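Local coordinates for protein pyridoxal kinase (Entamoeba histolytica, PDB 4S1H) that probably phosphorylates pyridoxal at the expense of ATP to give pyridoxal 5'-phosphate, working with magnesium as a ribokinase-type kinase, at residues Ile61-Met64 and Asp65-Val69; Asn156-Ser159 and Glu160-Ala164; Ile232-Glu235 and His236-Arg240. One frame throughout, in Å; residues are numbered along the deposited sequence.

Interaction 1: residues Ile61-Met64 and Asp65-Val69; sequences ISIM and DSLEV
D65 folds back over the preceding turn onto I61, and its side chain is the one to follow here. Its CB lies 3.4 Å from I61 O. With CG beside its own backbone N (chi1 -71°), the carboxylate carbon swings back toward that same carbonyl, and D65 CG ends 3.2 Å from I61 O. At the tip the two oxygens part company. D65 OD2 lies against the methyl I61 CG2 at 3.6 Å, the two side chains running next to each other in the same direction, while D65 OD1 makes a salt bridge to R96 of helix 87-100. That arginine also touches I61 and M64, so it covers this flank of the turn. The I61 carbonyl is already used: D65 N donates to I61 O at 2.8 Å. The same i to i+4 pattern continues with S66 to S62, L67 to I63 and E68 to M64. On the sheet-facing side the contact is apolar. I63 CG2 meets L67 CD1 at 4.1 Å with the branches pointing alike, and M64, bent at chi2 and chi3, curls its SD to the same methyl, also 4.1 Å away. I63, M64 and L67 all rest on strand 33-41. The two serines make polar bonds to the second subunit, S62 OG to G52 N and S66 OG to N43 OD1 and G51 N there. The chemistry is thus mixed: hydrocarbon groups for the sheet, with I63 touching both strand 33-41 and H40 of the second subunit, hydroxyls bonding across the dimer, and a carboxylate at D65 whose charge is probably balanced by R96, which would also offset its closeness to the electron-rich oxygen of I61.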
loop_
_atom_site.group_PDB
_atom_site.type_symbol
_atom_site.label_atom_id
_atom_site.label_comp_id
_atom_site.label_asym_id
_atom_site.label_seq_id
_atom_site.Cartn_x
_atom_site.Cartn_y
_atom_site.Cartn_z
ATOM N N ILE A 61 -15.544 -10.418 4.645
ATOM C CA ILE A 61 -15.932 -10.931 5.959
ATOM C C ILE A 61 -14.824 -11.750 6.609
ATOM O O ILE A 61 -14.502 -11.579 7.789
ATOM C CB ILE A 61 -17.260 -11.733 5.866
ATOM C CG1 ILE A 61 -18.408 -10.780 5.525
ATOM C CG2 ILE A 61 -17.553 -12.472 7.144
ATOM C CD1 ILE A 61 -19.696 -11.488 5.172
ATOM N N SER A 62 -14.200 -12.620 5.829
ATOM C CA SER A 62 -13.107 -13.437 6.327
ATOM C C SER A 62 -11.971 -12.573 6.865
ATOM O O SER A 62 -11.415 -12.832 7.948
ATOM C CB SER A 62 -12.565 -14.299 5.196
ATOM O OG SER A 62 -11.557 -15.142 5.661
ATOM N N ILE A 63 -11.601 -11.566 6.094
ATOM C CA ILE A 63 -10.600 -10.582 6.536
ATOM C C ILE A 63 -11.004 -9.844 7.823
ATOM O O ILE A 63 -10.222 -9.795 8.778
ATOM C CB ILE A 63 -10.299 -9.565 5.425
ATOM C CG1 ILE A 63 -9.517 -10.271 4.315
ATOM C CG2 ILE A 63 -9.551 -8.340 5.949
ATOM C CD1 ILE A 63 -9.546 -9.551 2.993
ATOM N N MET A 64 -12.225 -9.321 7.875
ATOM C CA MET A 64 -12.622 -8.548 9.049
ATOM C C MET A 64 -12.699 -9.431 10.303
ATOM O O MET A 64 -12.246 -9.036 11.389
ATOM C CB MET A 64 -13.935 -7.811 8.800
ATOM C CG MET A 64 -13.843 -6.782 7.686
ATOM S SD MET A 64 -12.687 -5.443 7.994
ATOM C CE MET A 64 -13.554 -4.534 9.264
ATOM N N ASP A 65 -13.195 -10.654 10.140
ATOM C CA ASP A 65 -13.225 -11.632 11.240
ATOM C C ASP A 65 -11.820 -11.969 11.730
ATOM O O ASP A 65 -11.588 -12.060 12.913
ATOM C CB ASP A 65 -13.898 -12.930 10.811
ATOM C CG ASP A 65 -15.409 -12.782 10.618
ATOM O OD1 ASP A 65 -16.013 -11.738 10.996
ATOM O OD2 ASP A 65 -15.992 -13.753 10.113
ATOM N N SER A 66 -10.889 -12.136 10.803
ATOM C CA SER A 66 -9.489 -12.466 11.169
ATOM C C SER A 66 -8.817 -11.324 11.948
ATOM O O SER A 66 -8.109 -11.557 12.931
ATOM C CB SER A 66 -8.720 -12.751 9.888
ATOM O OG SER A 66 -7.417 -13.236 10.161
ATOM N N LEU A 67 -9.060 -10.083 11.524
ATOM C CA LEU A 67 -8.559 -8.910 12.266
ATOM C C LEU A 67 -9.100 -8.893 13.681
ATOM O O LEU A 67 -8.368 -8.597 14.604
ATOM C CB LEU A 67 -8.904 -7.605 11.566
ATOM C CG LEU A 67 -8.253 -7.422 10.192
ATOM C CD1 LEU A 67 -8.892 -6.250 9.463
ATOM C CD2 LEU A 67 -6.759 -7.216 10.239
ATOM N N GLU A 68 -10.372 -9.224 13.848
ATOM C CA GLU A 68 -10.993 -9.219 15.183
ATOM C C GLU A 68 -10.452 -10.342 16.062
ATOM O O GLU A 68 -10.021 -10.091 17.186
ATOM C CB GLU A 68 -12.515 -9.316 15.051
ATOM C CG GLU A 68 -13.259 -9.048 16.356
ATOM C CD GLU A 68 -14.776 -9.036 16.182
ATOM O OE1 GLU A 68 -15.267 -8.450 15.203
ATOM O OE2 GLU A 68 -15.483 -9.598 17.034
ATOM N N VAL A 69 -10.424 -11.567 15.534
ATOM C CA VAL A 69 -9.991 -12.746 16.309
ATOM C C VAL A 69 -8.517 -12.646 16.731
ATOM O O VAL A 69 -8.154 -13.065 17.844
ATOM C CB VAL A 69 -10.229 -14.044 15.508
ATOM C CG1 VAL A 69 -9.506 -15.233 16.137
ATOM C CG2 VAL A 69 -11.719 -14.313 15.411
#

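Interaction 2: residues Asn156-Ser159 and Glu160-Ala164; sequences NSVS and EAIKA
E160 reaches back past the start of its own helix to take the backbone N-H of N156. E160 OE1 sits 2.7 Å from N156 N, and the donor comes nearly in line with the carboxylate C-O bond, although the angle at the hydrogen is only 145°. The glutamate gets there with CG beside its backbone N (chi1 -70°) and the chain stretched out beyond. On the way its CG passes S157 OG at 3.4 Å. This is the close-packed part. S157 holds the N-cap position, and S157 OG shares a hydrogen bond with S159 OG at 3.1 Å. From here the helical bonds begin, A161 N to S157 O and I162 N to V158 O, while V158 CG1 touches I162 CD1 at 3.9 Å. V158 and A161 face inward, against strands 175-183 and 186-193.

The outer side is looser. The N156 amide lies with its plane 52° from the carboxylate and offers ND2 weakly to E160 OE1 at 3.2 Å, and weakly also to E154. K163 runs out fully extended, and a water joins it to the serine: 2.8 Å from S159 OG, but a weak 3.4 Å from K163 NZ. The C-terminal hexahistidine tag also comes by here, with a weak hydrogen bond between S159 OG and H287 O.

What results is a helix N-terminus with serine at the N-cap position and the glutamate at N3 accepting the backbone N-H of the residue before the cap. It begins helix 158-170, where the side chain of A161 is about 10 Å from that of S180, an ADP-binding residue.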
loop_
_atom_site.group_PDB
_atom_site.type_symbol
_atom_site.label_atom_id
_atom_site.label_comp_id
_atom_site.label_asym_id
_atom_site.label_seq_id
_atom_site.Cartn_x
_atom_site.Cartn_y
_atom_site.Cartn_z
ATOM N N ASN A 156 -24.892 23.184 -7.714
ATOM C CA ASN A 156 -24.177 23.945 -8.738
ATOM C C ASN A 156 -23.595 25.250 -8.210
ATOM O O ASN A 156 -23.122 26.064 -8.996
ATOM C CB ASN A 156 -25.117 24.246 -9.918
ATOM C CG ASN A 156 -25.670 23.002 -10.558
ATOM O OD1 ASN A 156 -24.942 22.135 -11.051
ATOM N ND2 ASN A 156 -26.989 22.893 -10.517
ATOM N N SER A 157 -23.647 25.448 -6.897
ATOM C CA SER A 157 -23.242 26.675 -6.283
ATOM C C SER A 157 -23.168 26.491 -4.808
ATOM O O SER A 157 -23.660 25.499 -4.297
ATOM C CB SER A 157 -24.284 27.777 -6.546
ATOM O OG SER A 157 -25.540 27.448 -5.948
ATOM N N VAL A 158 -22.604 27.481 -4.129
ATOM C CA VAL A 158 -22.461 27.399 -2.667
ATOM C C VAL A 158 -23.844 27.414 -2.002
ATOM O O VAL A 158 -24.098 26.603 -1.122
ATOM C CB VAL A 158 -21.578 28.542 -2.134
ATOM C CG1 VAL A 158 -21.677 28.657 -0.622
ATOM C CG2 VAL A 158 -20.124 28.325 -2.572
ATOM N N SER A 159 -24.747 28.280 -2.455
ATOM C CA SER A 159 -26.061 28.285 -1.847
ATOM C C SER A 159 -26.695 26.865 -1.944
ATOM O O SER A 159 -27.257 26.350 -0.968
ATOM C CB SER A 159 -26.952 29.336 -2.503
ATOM O OG SER A 159 -27.189 28.989 -3.848
ATOM N N GLU A 160 -26.676 26.295 -3.161
ATOM C CA GLU A 160 -27.211 24.950 -3.336
ATOM C C GLU A 160 -26.537 23.948 -2.424
ATOM O O GLU A 160 -27.212 23.122 -1.844
ATOM C CB GLU A 160 -27.182 24.519 -4.798
ATOM C CG GLU A 160 -28.189 25.297 -5.617
ATOM C CD GLU A 160 -28.293 24.890 -7.083
ATOM O OE1 GLU A 160 -27.336 24.301 -7.622
ATOM O OE2 GLU A 160 -29.341 25.203 -7.707
ATOM N N ALA A 161 -25.201 23.994 -2.331
ATOM C CA ALA A 161 -24.504 23.126 -1.394
ATOM C C ALA A 161 -25.019 23.328 0.021
ATOM O O ALA A 161 -25.153 22.348 0.736
ATOM C CB ALA A 161 -23.000 23.336 -1.474
ATOM N N ILE A 162 -25.271 24.574 0.423
ATOM C CA ILE A 162 -25.731 24.809 1.808
ATOM C C ILE A 162 -27.096 24.101 2.036
ATOM O O ILE A 162 -27.306 23.462 3.048
ATOM C CB ILE A 162 -25.773 26.316 2.129
ATOM C CG1 ILE A 162 -24.349 26.879 2.295
ATOM C CG2 ILE A 162 -26.622 26.575 3.360
ATOM C CD1 ILE A 162 -24.284 28.399 2.211
ATOM N N LYS A 163 -28.014 24.224 1.073
ATOM C CA LYS A 163 -29.312 23.551 1.165
ATOM C C LYS A 163 -29.187 22.019 1.233
ATOM O O LYS A 163 -29.890 21.364 2.007
ATOM C CB LYS A 163 -30.205 23.942 -0.016
ATOM C CG LYS A 163 -30.559 25.398 -0.120
ATOM C CD LYS A 163 -31.459 25.611 -1.346
ATOM C CE LYS A 163 -31.820 27.050 -1.655
ATOM N NZ LYS A 163 -32.658 27.110 -2.892
ATOM N N ALA A 164 -28.270 21.452 0.447
ATOM C CA ALA A 164 -28.089 20.018 0.440
ATOM C C ALA A 164 -27.437 19.575 1.761
ATOM O O ALA A 164 -27.794 18.523 2.311
ATOM C CB ALA A 164 -27.258 19.590 -0.766
HETATM O O HOH W 1 -29.864 28.487 -4.296
#

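Interaction 3: residues Ile232-Glu235 and His236-Arg240; sequences IPLE and HAVNR
I232 lies at about a right angle to both H236 and R240 and touches each. Its two branches divide the work. CG2, anti to the backbone N (chi1 to CG1 -56°), presses on the start of the helix, with I232 CG2 3.6 Å from H236 CB and equally close to A237 N; the same methyl lies over one face of the R240 guanidinium. The longer branch runs to the end of the arginine, where I232 CD1 is 3.7 Å from R240 NH1. R240, extended from CG to NE, reaches back to I232, eight residues earlier. W227 of helix 216-229 touches I232 too and makes a cation-pi contact with R240.

P233, at the N-cap, slants across H236: P233 CB approaches the imidazole at its edge, near the ring plane, 4.1 Å from H236 CD2. The P233 carbonyl O accepts A237 N at 2.9 Å, which starts the helical bonding. Round the helix, L234 and V238 also meet at a slant, L234 CD1 to V238 CG2 at 4.0 Å. V238 CG2 comes closer still to the backbone, 3.2 Å from L234 O. These two pack against strand 186-193.

The polar ends find their partners beyond this turn. E272 takes R240 NE with one carboxylate oxygen and H236 ND1 with the other, E235 bonds Y278, and N239 bonds the carbonyl of F274. One carboxylate thereby ties together two helical residues a turn apart; it would favour a protonated H236 and pairs with the charge R240 carries, while I232 and W227 supply the hydrocarbon and aromatic surfaces that hold the guanidinium in place.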
loop_
_atom_site.group_PDB
_atom_site.type_symbol
_atom_site.label_atom_id
_atom_site.label_comp_id
_atom_site.label_asym_id
_atom_site.label_seq_id
_atom_site.Cartn_x
_atom_site.Cartn_y
_atom_site.Cartn_z
ATOM N N ILE A 232 -4.225 18.524 14.959
ATOM C CA ILE A 232 -4.401 19.868 14.337
ATOM C C ILE A 232 -5.901 20.179 14.251
ATOM O O ILE A 232 -6.658 19.335 13.803
ATOM C CB ILE A 232 -3.753 19.904 12.927
ATOM C CG1 ILE A 232 -2.275 19.507 13.004
ATOM C CG2 ILE A 232 -3.882 21.258 12.247
ATOM C CD1 ILE A 232 -1.461 20.294 13.993
ATOM N N PRO A 233 -6.332 21.387 14.664
ATOM C CA PRO A 233 -7.746 21.753 14.461
ATOM C C PRO A 233 -8.169 21.659 13.009
ATOM O O PRO A 233 -7.377 21.932 12.100
ATOM C CB PRO A 233 -7.817 23.211 14.946
ATOM C CG PRO A 233 -6.652 23.368 15.869
ATOM C CD PRO A 233 -5.576 22.480 15.297
ATOM N N LEU A 234 -9.408 21.245 12.802
ATOM C CA LEU A 234 -9.954 21.024 11.476
ATOM C C LEU A 234 -9.639 22.084 10.446
ATOM O O LEU A 234 -9.242 21.731 9.343
ATOM C CB LEU A 234 -11.453 20.742 11.553
ATOM C CG LEU A 234 -12.145 20.385 10.241
ATOM C CD1 LEU A 234 -11.603 19.059 9.736
ATOM C CD2 LEU A 234 -13.629 20.301 10.476
ATOM N N GLU A 235 -9.871 23.375 10.767
ATOM C CA GLU A 235 -9.601 24.485 9.839
ATOM C C GLU A 235 -8.185 24.437 9.295
ATOM O O GLU A 235 -7.970 24.594 8.093
ATOM C CB GLU A 235 -9.788 25.858 10.500
ATOM C CG GLU A 235 -11.206 26.307 10.625
ATOM C CD GLU A 235 -11.294 27.732 11.153
ATOM O OE1 GLU A 235 -10.280 28.469 11.042
ATOM O OE2 GLU A 235 -12.353 28.081 11.706
ATOM N N HIS A 236 -7.234 24.242 10.200
ATOM C CA HIS A 236 -5.818 24.221 9.844
ATOM C C HIS A 236 -5.477 22.928 9.099
ATOM O O HIS A 236 -4.680 22.980 8.146
ATOM C CB HIS A 236 -4.966 24.448 11.102
ATOM C CG HIS A 236 -5.218 25.780 11.758
ATOM N ND1 HIS A 236 -4.643 26.949 11.311
ATOM C CD2 HIS A 236 -6.038 26.132 12.776
ATOM C CE1 HIS A 236 -5.072 27.960 12.048
ATOM N NE2 HIS A 236 -5.932 27.493 12.933
ATOM N N ALA A 237 -6.083 21.790 9.489
ATOM C CA ALA A 237 -5.881 20.509 8.794
ATOM C C ALA A 237 -6.355 20.618 7.347
ATOM O O ALA A 237 -5.670 20.216 6.423
ATOM C CB ALA A 237 -6.589 19.357 9.513
ATOM N N VAL A 238 -7.519 21.236 7.156
ATOM C CA VAL A 238 -8.041 21.404 5.797
ATOM C C VAL A 238 -7.121 22.303 4.949
ATOM O O VAL A 238 -6.782 21.981 3.793
ATOM C CB VAL A 238 -9.453 22.013 5.800
ATOM C CG1 VAL A 238 -9.909 22.396 4.390
ATOM C CG2 VAL A 238 -10.456 21.048 6.416
ATOM N N ASN A 239 -6.687 23.421 5.535
ATOM C CA ASN A 239 -5.831 24.380 4.818
ATOM C C ASN A 239 -4.501 23.738 4.440
ATOM O O ASN A 239 -4.040 23.863 3.320
ATOM C CB ASN A 239 -5.630 25.629 5.675
ATOM C CG ASN A 239 -5.233 26.852 4.860
ATOM O OD1 ASN A 239 -4.581 26.755 3.807
ATOM N ND2 ASN A 239 -5.556 28.010 5.379
ATOM N N ARG A 240 -3.902 22.997 5.374
ATOM C CA ARG A 240 -2.646 22.294 5.068
ATOM C C ARG A 240 -2.837 21.270 3.964
ATOM O O ARG A 240 -2.022 21.157 3.060
ATOM C CB ARG A 240 -2.106 21.577 6.295
ATOM C CG ARG A 240 -1.580 22.505 7.358
ATOM C CD ARG A 240 -0.969 21.722 8.520
ATOM N NE ARG A 240 -0.581 22.607 9.600
ATOM C CZ ARG A 240 0.083 22.234 10.708
ATOM N NH1 ARG A 240 0.438 20.978 10.890
ATOM N NH2 ARG A 240 0.397 23.145 11.622
#

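Along the chain the three contacts come in series, each a turn of a different helix: 57-69, 158-170 and 234-250. Interaction 1 packs on strand 33-41 of the six-stranded mixed sheet, far from the nucleotide, and faces the second subunit. Interactions 2 and 3 both lean on strand 186-193 of the four-stranded antiparallel sheet and sit nearer the bound ADP, about 12 Å from the A161 side chain and about 8 Å from that of V238. Their centres are 22 Å apart, against 40 Å between interactions 1 and 2 and 34 Å between 1 and 3. In this ribokinase-like fold the dimer-facing helix is separate from the two nearer the nucleotide, of which 234-250 also carries the ADP-binding Q246.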